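Local coordinates for protein neutral ceramidase (Pseudomonas aeruginosa, PDB 2ZWS) that hydrolyses the N-acyl linkage of ceramides to sphingosine and free fatty acid with the help of a bound zinc ion, and also catalyses the reverse synthesis, at residues A[84-88]-A[89-93]; A[128-131]-A[132-136]; A[164-168]-A[169-173]; A[410-413]-A[414-418]. All coordinates share one frame; numbering follows the deposited sequence. Where two conformers were deposited one is given.

Interaction 1 (A[84-88]-A[89-93]); sequences GVYDE and NNVML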
loop_
_atom_site.group_PDB
_atom_site.type_symbol
_atom_site.label_atom_id
_atom_site.label_comp_id
_atom_site.label_asym_id
_atom_site.label_seq_id
_atom_site.Cartn_x
_atom_site.Cartn_y
_atom_site.Cartn_z
ATOM N N GLY A 84 -20.338 -15.673 8.984
ATOM C CA GLY A 84 -19.869 -16.232 10.246
ATOM C C GLY A 84 -18.374 -16.482 10.311
ATOM O O GLY A 84 -17.850 -16.799 11.375
ATOM N N VAL A 85 -17.678 -16.323 9.188
ATOM C CA VAL A 85 -16.249 -16.612 9.152
ATOM C C VAL A 85 -15.420 -15.366 9.461
ATOM O O VAL A 85 -14.489 -15.406 10.286
ATOM C CB VAL A 85 -15.831 -17.180 7.786
ATOM C CG1 VAL A 85 -14.352 -17.481 7.770
ATOM C CG2 VAL A 85 -16.637 -18.477 7.433
ATOM N N TYR A 86 -15.759 -14.278 8.775
ATOM C CA TYR A 86 -15.010 -13.021 8.885
ATOM C C TYR A 86 -15.914 -11.895 9.305
ATOM O O TYR A 86 -17.069 -11.837 8.902
ATOM C CB TYR A 86 -14.379 -12.643 7.545
ATOM C CG TYR A 86 -13.409 -13.670 7.016
ATOM C CD1 TYR A 86 -13.711 -14.420 5.871
ATOM C CD2 TYR A 86 -12.201 -13.898 7.656
ATOM C CE1 TYR A 86 -12.824 -15.365 5.391
ATOM C CE2 TYR A 86 -11.300 -14.845 7.182
ATOM C CZ TYR A 86 -11.618 -15.567 6.044
ATOM O OH TYR A 86 -10.744 -16.528 5.560
ATOM N N ASP A 87 -15.360 -10.991 10.105
ATOM C CA ASP A 87 -15.980 -9.696 10.325
ATOM C C ASP A 87 -14.928 -8.660 10.765
ATOM O O ASP A 87 -13.720 -8.876 10.652
ATOM C CB ASP A 87 -17.153 -9.795 11.311
ATOM C CG ASP A 87 -16.732 -10.235 12.709
ATOM O OD1 ASP A 87 -15.538 -10.131 13.079
ATOM O OD2 ASP A 87 -17.632 -10.659 13.468
ATOM N N GLU A 88 -15.384 -7.507 11.232
ATOM C CA GLU A 88 -14.435 -6.457 11.591
ATOM C C GLU A 88 -13.448 -6.893 12.664
ATOM O O GLU A 88 -12.339 -6.351 12.735
ATOM C CB GLU A 88 -15.152 -5.188 12.043
ATOM C CG GLU A 88 -16.290 -5.397 13.031
ATOM C CD GLU A 88 -17.639 -5.448 12.338
ATOM O OE1 GLU A 88 -18.348 -4.412 12.307
ATOM O OE2 GLU A 88 -17.982 -6.510 11.794
ATOM N N ASN A 89 -13.833 -7.854 13.502
ATOM C CA ASN A 89 -12.931 -8.270 14.566
ATOM C C ASN A 89 -11.726 -9.074 14.093
ATOM O O ASN A 89 -10.712 -9.096 14.775
ATOM C CB ASN A 89 -13.676 -9.069 15.625
ATOM C CG ASN A 89 -14.791 -8.274 16.255
ATOM O OD1 ASN A 89 -14.578 -7.166 16.709
ATOM N ND2 ASN A 89 -15.988 -8.841 16.277
ATOM N N ASN A 90 -11.821 -9.754 12.955
ATOM C CA ASN A 90 -10.716 -10.660 12.607
ATOM C C ASN A 90 -10.114 -10.441 11.229
ATOM O O ASN A 90 -9.413 -11.322 10.712
ATOM C CB ASN A 90 -11.105 -12.129 12.812
ATOM C CG ASN A 90 -12.068 -12.619 11.769
ATOM O OD1 ASN A 90 -12.777 -11.823 11.147
ATOM N ND2 ASN A 90 -12.143 -13.944 11.599
ATOM N N VAL A 91 -10.341 -9.249 10.660
ATOM C CA VAL A 91 -9.776 -8.932 9.346
ATOM C C VAL A 91 -9.017 -7.611 9.485
ATOM O O VAL A 91 -9.632 -6.589 9.865
ATOM C CB VAL A 91 -10.907 -8.791 8.255
ATOM C CG1 VAL A 91 -10.290 -8.305 6.942
ATOM C CG2 VAL A 91 -11.718 -10.091 8.058
ATOM N N MET A 92 -7.716 -7.618 9.167
ATOM C CA MET A 92 -6.914 -6.382 9.197
ATOM C C MET A 92 -6.393 -6.109 7.802
ATOM O O MET A 92 -5.787 -6.972 7.195
ATOM C CB MET A 92 -5.725 -6.500 10.176
ATOM C CG MET A 92 -4.930 -5.215 10.321
ATOM S SD MET A 92 -3.557 -5.348 11.491
ATOM C CE MET A 92 -4.438 -5.652 13.037
ATOM N N LEU A 93 -6.615 -4.882 7.328
ATOM C CA LEU A 93 -6.142 -4.478 5.999
ATOM C C LEU A 93 -5.121 -3.380 6.177
ATOM O O LEU A 93 -5.390 -2.432 6.899
ATOM C CB LEU A 93 -7.316 -3.939 5.162
ATOM C CG LEU A 93 -8.563 -4.811 5.013
ATOM C CD1 LEU A 93 -9.568 -4.095 4.110
ATOM C CD2 LEU A 93 -8.256 -6.207 4.448
HETATM O O HOH W 1 -17.185 -11.522 16.003
HETATM O O HOH W 2 -11.699 -4.953 10.408
#

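Interaction 2 (A[128-131]-A[132-136]); sequences DGIV and RSIER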
loop_
_atom_site.group_PDB
_atom_site.type_symbol
_atom_site.label_atom_id
_atom_site.label_comp_id
_atom_site.label_asym_id
_atom_site.label_seq_id
_atom_site.Cartn_x
_atom_site.Cartn_y
_atom_site.Cartn_z
ATOM N N ASP A 128 -12.226 -5.899 -4.994
ATOM C CA ASP A 128 -12.357 -7.262 -5.541
ATOM C C ASP A 128 -11.082 -8.059 -5.348
ATOM O O ASP A 128 -11.138 -9.244 -5.051
ATOM C CB ASP A 128 -12.699 -7.235 -7.027
ATOM C CG ASP A 128 -14.110 -6.768 -7.304
ATOM O OD1 ASP A 128 -14.924 -6.646 -6.361
ATOM O OD2 ASP A 128 -14.403 -6.508 -8.493
ATOM N N GLY A 129 -9.934 -7.434 -5.562
ATOM C CA GLY A 129 -8.659 -8.147 -5.409
ATOM C C GLY A 129 -8.312 -8.462 -3.957
ATOM O O GLY A 129 -7.722 -9.517 -3.668
ATOM N N ILE A 130 -8.676 -7.574 -3.035
ATOM C CA ILE A 130 -8.469 -7.883 -1.613
ATOM C C ILE A 130 -9.294 -9.122 -1.254
ATOM O O ILE A 130 -8.798 -10.097 -0.628
ATOM C CB ILE A 130 -8.841 -6.698 -0.702
ATOM C CG1 ILE A 130 -7.796 -5.586 -0.873
ATOM C CG2 ILE A 130 -8.954 -7.136 0.775
ATOM C CD1 ILE A 130 -8.143 -4.205 -0.215
ATOM N N VAL A 131 -10.564 -9.115 -1.653
ATOM C CA VAL A 131 -11.402 -10.289 -1.376
ATOM C C VAL A 131 -10.812 -11.553 -2.050
ATOM O O VAL A 131 -10.713 -12.601 -1.423
ATOM C CB VAL A 131 -12.867 -10.031 -1.809
ATOM C CG1 VAL A 131 -13.717 -11.334 -1.700
ATOM C CG2 VAL A 131 -13.480 -8.907 -0.984
ATOM N N ARG A 132 -10.355 -11.444 -3.291
ATOM C CA ARG A 132 -9.795 -12.608 -3.997
ATOM C C ARG A 132 -8.543 -13.114 -3.275
ATOM O O ARG A 132 -8.303 -14.300 -3.185
ATOM C CB ARG A 132 -9.453 -12.201 -5.421
ATOM C CG ARG A 132 -9.119 -13.363 -6.355
ATOM C CD ARG A 132 -8.771 -12.862 -7.811
ATOM N NE ARG A 132 -9.586 -11.705 -8.197
ATOM C CZ ARG A 132 -9.135 -10.462 -8.413
ATOM N NH1 ARG A 132 -7.813 -10.155 -8.384
ATOM N NH2 ARG A 132 -10.031 -9.517 -8.691
ATOM N N SER A 133 -7.750 -12.207 -2.700
ATOM C CA SER A 133 -6.512 -12.655 -1.997
ATOM C C SER A 133 -6.867 -13.513 -0.768
ATOM O O SER A 133 -6.189 -14.517 -0.472
ATOM C CB SER A 133 -5.603 -11.467 -1.638
ATOM O OG SER A 133 -6.126 -10.733 -0.561
ATOM N N ILE A 134 -7.953 -13.149 -0.079
ATOM C CA ILE A 134 -8.401 -13.884 1.105
ATOM C C ILE A 134 -8.978 -15.218 0.698
ATOM O O ILE A 134 -8.685 -16.231 1.328
ATOM C CB ILE A 134 -9.415 -13.041 1.916
ATOM C CG1 ILE A 134 -8.751 -11.773 2.500
ATOM C CG2 ILE A 134 -10.027 -13.825 3.105
ATOM C CD1 ILE A 134 -9.759 -10.682 3.031
ATOM N N GLU A 135 -9.750 -15.226 -0.381
ATOM C CA GLU A 135 -10.298 -16.471 -0.927
ATOM C C GLU A 135 -9.183 -17.443 -1.289
ATOM O O GLU A 135 -9.273 -18.660 -1.010
ATOM C CB GLU A 135 -11.137 -16.146 -2.149
ATOM C CG GLU A 135 -12.399 -15.433 -1.783
ATOM C CD GLU A 135 -13.249 -15.113 -3.005
ATOM O OE1 GLU A 135 -12.690 -14.906 -4.106
ATOM O OE2 GLU A 135 -14.478 -15.052 -2.852
ATOM N N ARG A 136 -8.128 -16.919 -1.918
ATOM C CA ARG A 136 -7.000 -17.752 -2.291
ATOM C C ARG A 136 -6.266 -18.268 -1.066
ATOM O O ARG A 136 -5.908 -19.439 -1.011
ATOM C CB ARG A 136 -6.041 -17.033 -3.234
ATOM C CG ARG A 136 -6.695 -16.759 -4.560
ATOM C CD ARG A 136 -5.851 -15.877 -5.460
ATOM N NE ARG A 136 -6.350 -15.943 -6.839
ATOM C CZ ARG A 136 -5.818 -15.272 -7.862
ATOM N NH1 ARG A 136 -4.789 -14.455 -7.669
ATOM N NH2 ARG A 136 -6.332 -15.408 -9.086
#

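Interaction 3 (A[164-168]-A[169-173]); sequences SHLKN and PDIAG. Unlike the reference sequence in segment 169-173: A172 (reference Val).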
loop_
_atom_site.group_PDB
_atom_site.type_symbol
_atom_site.label_atom_id
_atom_site.label_comp_id
_atom_site.label_asym_id
_atom_site.label_seq_id
_atom_site.Cartn_x
_atom_site.Cartn_y
_atom_site.Cartn_z
ATOM N N SER A 164 11.606 18.465 14.436
ATOM C CA SER A 164 10.446 18.156 15.271
ATOM C C SER A 164 10.720 16.942 16.148
ATOM O O SER A 164 10.335 16.907 17.314
ATOM C CB SER A 164 9.213 17.876 14.394
ATOM O OG SER A 164 8.803 19.027 13.691
ATOM N N HIS A 165 11.405 15.951 15.585
ATOM C CA HIS A 165 11.709 14.718 16.317
ATOM C C HIS A 165 12.538 15.033 17.575
ATOM O O HIS A 165 12.330 14.458 18.640
ATOM C CB HIS A 165 12.468 13.740 15.430
ATOM C CG HIS A 165 12.935 12.497 16.129
ATOM N ND1 HIS A 165 12.100 11.431 16.405
ATOM C CD2 HIS A 165 14.153 12.158 16.617
ATOM C CE1 HIS A 165 12.797 10.480 17.008
ATOM N NE2 HIS A 165 14.043 10.906 17.168
ATOM N N LEU A 166 13.474 15.959 17.410
ATOM C CA LEU A 166 14.373 16.364 18.488
ATOM C C LEU A 166 13.682 17.158 19.580
ATOM O O LEU A 166 14.304 17.426 20.622
ATOM C CB LEU A 166 15.556 17.144 17.914
ATOM C CG LEU A 166 16.447 16.344 16.961
ATOM C CD1 LEU A 166 17.478 17.265 16.285
ATOM C CD2 LEU A 166 17.134 15.191 17.657
ATOM N N LYS A 167 12.429 17.560 19.364
ATOM C CA LYS A 167 11.678 18.248 20.416
ATOM C C LYS A 167 11.144 17.275 21.465
ATOM O O LYS A 167 10.677 17.700 22.519
ATOM C CB LYS A 167 10.518 19.079 19.855
ATOM C CG LYS A 167 10.875 20.165 18.833
ATOM C CD LYS A 167 11.802 21.223 19.405
ATOM C CE LYS A 167 11.805 22.460 18.517
ATOM N NZ LYS A 167 12.991 23.327 18.773
ATOM N N ASN A 168 11.168 15.967 21.178
ATOM C CA ASN A 168 10.722 14.970 22.153
ATOM C C ASN A 168 11.761 14.783 23.253
ATOM O O ASN A 168 12.951 14.708 22.962
ATOM C CB ASN A 168 10.462 13.627 21.472
ATOM C CG ASN A 168 9.320 13.698 20.464
ATOM O OD1 ASN A 168 8.171 13.975 20.818
ATOM N ND2 ASN A 168 9.648 13.466 19.198
ATOM N N PRO A 169 11.314 14.709 24.520
ATOM C CA PRO A 169 12.260 14.529 25.634
ATOM C C PRO A 169 12.723 13.086 25.821
ATOM O O PRO A 169 13.598 12.820 26.648
ATOM C CB PRO A 169 11.434 14.946 26.852
ATOM C CG PRO A 169 10.041 14.626 26.488
ATOM C CD PRO A 169 9.923 14.828 24.989
ATOM N N ASP A 170 12.140 12.163 25.058
ATOM C CA ASP A 170 12.280 10.733 25.310
ATOM C C ASP A 170 12.804 9.936 24.103
ATOM O O ASP A 170 12.229 8.903 23.746
ATOM C CB ASP A 170 10.920 10.166 25.763
ATOM C CG ASP A 170 9.824 10.257 24.660
ATOM O OD1 ASP A 170 9.836 11.202 23.837
ATOM O OD2 ASP A 170 8.930 9.382 24.644
ATOM N N ILE A 171 13.907 10.373 23.503
ATOM C CA ILE A 171 14.365 9.749 22.252
ATOM C C ILE A 171 15.585 8.832 22.348
ATOM O O ILE A 171 16.256 8.604 21.345
ATOM C CB ILE A 171 14.563 10.778 21.109
ATOM C CG1 ILE A 171 15.729 11.742 21.400
ATOM C CG2 ILE A 171 13.287 11.537 20.858
ATOM C CD1 ILE A 171 16.183 12.550 20.191
ATOM N N ALA A 172 15.888 8.319 23.540
ATOM C CA ALA A 172 16.975 7.339 23.658
ATOM C C ALA A 172 16.690 6.123 22.782
ATOM O O ALA A 172 15.591 5.579 22.813
ATOM C CB ALA A 172 17.169 6.908 25.103
ATOM N N GLY A 173 17.684 5.721 21.992
ATOM C CA GLY A 173 17.524 4.633 21.024
ATOM C C GLY A 173 17.020 5.128 19.669
ATOM O O GLY A 173 16.939 4.350 18.728
#

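Interaction 4 (A[410-413]-A[414-418]); sequences AEFT and VMAGV. With ZN (zinc ion), chain B.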
loop_
_atom_site.group_PDB
_atom_site.type_symbol
_atom_site.label_atom_id
_atom_site.label_comp_id
_atom_site.label_asym_id
_atom_site.label_seq_id
_atom_site.Cartn_x
_atom_site.Cartn_y
_atom_site.Cartn_z
ATOM N N ALA A 410 -3.547 5.660 10.365
ATOM C CA ALA A 410 -2.875 6.915 10.022
ATOM C C ALA A 410 -1.360 6.702 9.857
ATOM O O ALA A 410 -0.859 5.579 9.996
ATOM C CB ALA A 410 -3.140 7.989 11.113
ATOM N N GLU A 411 -0.644 7.790 9.546
ATOM C CA GLU A 411 0.825 7.789 9.480
ATOM C C GLU A 411 1.369 8.306 10.795
ATOM O O GLU A 411 1.255 9.491 11.063
ATOM C CB GLU A 411 1.333 8.713 8.360
ATOM C CG GLU A 411 0.549 8.658 7.070
ATOM C CD GLU A 411 1.374 9.070 5.868
ATOM O OE1 GLU A 411 2.647 8.923 5.848
ATOM O OE2 GLU A 411 0.749 9.530 4.903
ATOM N N PHE A 412 1.969 7.435 11.595
ATOM C CA PHE A 412 2.497 7.860 12.886
ATOM C C PHE A 412 3.981 8.143 12.774
ATOM O O PHE A 412 4.721 7.377 12.196
ATOM C CB PHE A 412 2.247 6.769 13.921
ATOM C CG PHE A 412 0.803 6.648 14.320
ATOM C CD1 PHE A 412 -0.160 6.165 13.407
ATOM C CD2 PHE A 412 0.396 6.986 15.599
ATOM C CE1 PHE A 412 -1.500 6.086 13.772
ATOM C CE2 PHE A 412 -0.936 6.867 15.968
ATOM C CZ PHE A 412 -1.896 6.416 15.044
ATOM N N THR A 413 4.435 9.232 13.373
ATOM C CA THR A 413 5.868 9.469 13.414
ATOM C C THR A 413 6.512 8.447 14.328
ATOM O O THR A 413 5.826 7.758 15.083
ATOM C CB THR A 413 6.186 10.818 14.016
ATOM O OG1 THR A 413 5.623 10.879 15.338
ATOM C CG2 THR A 413 5.644 11.937 13.140
ATOM N N VAL A 414 7.839 8.353 14.258
ATOM C CA VAL A 414 8.574 7.361 15.067
ATOM C C VAL A 414 8.116 7.419 16.540
ATOM O O VAL A 414 7.681 6.412 17.094
ATOM C CB VAL A 414 10.113 7.558 14.954
ATOM C CG1 VAL A 414 10.882 6.682 15.987
ATOM C CG2 VAL A 414 10.588 7.265 13.521
ATOM N N MET A 415 8.206 8.593 17.177
ATOM C CA MET A 415 7.904 8.656 18.606
ATOM C C MET A 415 6.412 8.517 18.882
ATOM O O MET A 415 6.014 8.018 19.957
ATOM C CB MET A 415 8.457 9.939 19.252
ATOM C CG MET A 415 9.986 10.021 19.318
ATOM S SD MET A 415 10.811 8.446 19.743
ATOM C CE MET A 415 10.124 8.009 21.363
ATOM N N ALA A 416 5.566 8.921 17.932
ATOM C CA ALA A 416 4.118 8.748 18.157
ATOM C C ALA A 416 3.791 7.250 18.240
ATOM O O ALA A 416 3.022 6.812 19.111
ATOM C CB ALA A 416 3.299 9.463 17.090
ATOM N N GLY A 417 4.416 6.473 17.370
ATOM C CA GLY A 417 4.210 5.022 17.364
ATOM C C GLY A 417 4.918 4.329 18.513
ATOM O O GLY A 417 4.347 3.450 19.194
ATOM N N VAL A 418 6.172 4.726 18.746
ATOM C CA VAL A 418 6.951 4.139 19.843
ATOM C C VAL A 418 6.267 4.339 21.204
ATOM O O VAL A 418 6.218 3.424 22.013
ATOM C CB VAL A 418 8.418 4.655 19.877
ATOM C CG1 VAL A 418 9.119 4.194 21.161
ATOM C CG2 VAL A 418 9.164 4.147 18.659
HETATM ZN ZN ZN B . 3.075 9.642 3.967
HETATM O O HOH W 3 2.823 10.551 2.073
#

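Interaction 1 (A[84-88]-A[89-93])
N90 folds back on D87 because its CG sits between its own backbone N and carbonyl carbon (chi1 73°), and D87 CG likewise sits between backbone N and carbonyl carbon, which turns its carboxylate toward N89. The amide of N90 then works from both ends. Its OD1 accepts the backbone N of D87 at 2.9 Å in a nearly straight bond (N-H...O 169°), the donor tilted modestly from the carbonyl plane, while its ND2 donates to V85 O at 3.1 Å, meeting that oxygen in the carbonyl plane. The return bond, N90 N to D87 O at 3.1 Å, comes from well above the carbonyl plane, off the lone pairs. D87 OD1 takes N89 N at 2.9 Å, reached from above the carboxylate plane, and this bond is more bent (139°). The carboxylate and the N89 amide stand nearly perpendicular; one water joins them, donating to D87 OD2 and accepting from N89 ND2. A second water donates to both E88 O and V91 O. On the apolar side, Y86 CB lies 3.7 Å from V91 CG2, and V85 CG1 lies over one face of the Y86 ring, toward its rim. Y86 OH bonds R55. D87, inferred to bind substrate, also hydrogen-bonds through OD1 to a glycerol, probably from the crystallisation liquor. Three direct bonds between V85 or D87 and N90 close the turn ahead of strand 91-95, and the N89 N-H, with the water at OD2, would hold the D87 carboxylate in a defined orientation at the inferred substrate site.

Interaction 2 (A[128-131]-A[132-136])
From D128 to R136 the backbone keeps helical angles, with R132 N, S133 N, I134 N and E135 N each bonded to the carbonyl four residues earlier; E135 N to V131 O is the straightest (3.0 Å, 167°). I130 O carries two donors: S133 OG at 2.7 Å and I134 N at 3.2 Å. The hydroxyl gets there because OG lies between the backbone N and carbonyl carbon of S133 (chi1 74°), folding it back on the preceding turn. R132 bends at chi3 (-36°), which brings its guanidinium over the backbone of the turn before: D128 O lies over one face near the rim, and NH1 comes within 3.7 Å of G129 CA. V131 CG1 lies 4.0 Å from E135 OE2, whose charge is paired with K81, and I130 CG2 is 4.3 Å from I134 CD1. I130 and I134 pack on helix 68-81 and strand 55-61, while S133 touches strands 5-13, 41-49 and 55-61. R132 and R136 run along A12 of strand 5-13, and NH1 of each forms a salt bridge with E556. Apolar groups and a hydroxyl turned back on the helix thus face the strands, the pattern of an alpha-helix packed on a mixed beta-sheet.

Interaction 3 (A[164-168]-A[169-173])
N168 and I171 bury the most surface here, with P169 next, and I171 does most of the touching. Its CG2 rests on N168 CB at 3.6 Å and reaches over one face of the H165 imidazole, 4.2 Å from the ring centroid and 28° off the normal: a CH-pi contact. The other branch leads to L166, where I171 CD1 meets CD2 at 3.8 Å. Both reaches follow from chi1 of 67°, which puts CG1 between the backbone N and carbonyl carbon and leaves CG2 beside the N. N168 secures the turn itself: its N and its ND2 both bond H165 O, at 3.2 Å and 2.9 Å, from the same face of that carbonyl; the side-chain bond is bent (132° at the hydrogen of ND2). The amide continues outward, OD1 to T451 and ND2 to E454. P169 follows directly, its ring packed on E453 of helix 452-457, and D170 OD1 comes back to 3.4 Å from N168 CB while OD2 forms a salt bridge with R419. H165 NE2 bonds Y174 O. This is a type I beta turn (H165 to N168) that leads from helix 162-165 into the following loop, folded back so that an isoleucine packs on the histidine, away from the annotated sites.

Interaction 4 (A[410-413]-A[414-418])
The F412 ring has A410 O at its edge, in plane, and meets A416 CB obliquely, CD2 lying 4.1 Å from that methyl; F438 and Y475 add edge-to-face ring contacts. The other flat group, the E411 carboxylate, grips the zinc ion through both oxygens, OE1 at 2.1 Å and OE2 at 2.5 Å, an uneven bidentate hold. A water lies 2.1 Å from the metal, and H97, H204 and Y448 complete the site. Second-shell hydroxyls bond the carboxylate, Y441 OH at OE1 and Y445 OH, of a residue inferred to bind substrate, at OE2, which would limit its rotation. Two residues further on, T413 starts the helix as its N-cap. Its OG1 lies between the backbone N and carbonyl carbon (chi1 58°), which turns it toward the first turn, where it accepts A416 N at 3.3 Å (149°). T413 O, meanwhile, accepts G417 N at 3.0 Å. The two bonds together satisfy N-H groups of the helix start, and A416 CB packs against OG1 at 3.2 Å. OG1 has a further hydrogen bond to E454, and V414 N bonds N248 OD1. F412 CB lies 4.1 Å from G417 N. The unit is therefore a strand-to-helix junction: strand 411-412, paired in parallel with strand 448-449, delivers the zinc ligand and passes at once into helix 414-428, whose M415 and V414 meet the N168 and Y174 loop, while helix 452-457 supplies E454.

Overall arrangement
The four contacts form two touching pairs, all within the N-terminal ceramidase family region of the chain. Interactions 1 and 2 have centres 13 Å apart and meet where Y86 OH lies 3.7 Å from I134 CG2 and L93 CD2 lies 3.9 Å from I130 CG2. Interactions 3 and 4, 12 Å apart between centres, meet at M415: its CE is 3.3 Å from D170 O, and its CG is 3.5 Å from N168 ND2. Interaction 4 holds the zinc ligand E411, whereas interaction 1 carries D87 of the inferred substrate site; their nearest atoms are about 9 Å apart. Interactions 2 and 3 lie on opposite sides of the chain's centre, about 31 Å apart at nearest atoms.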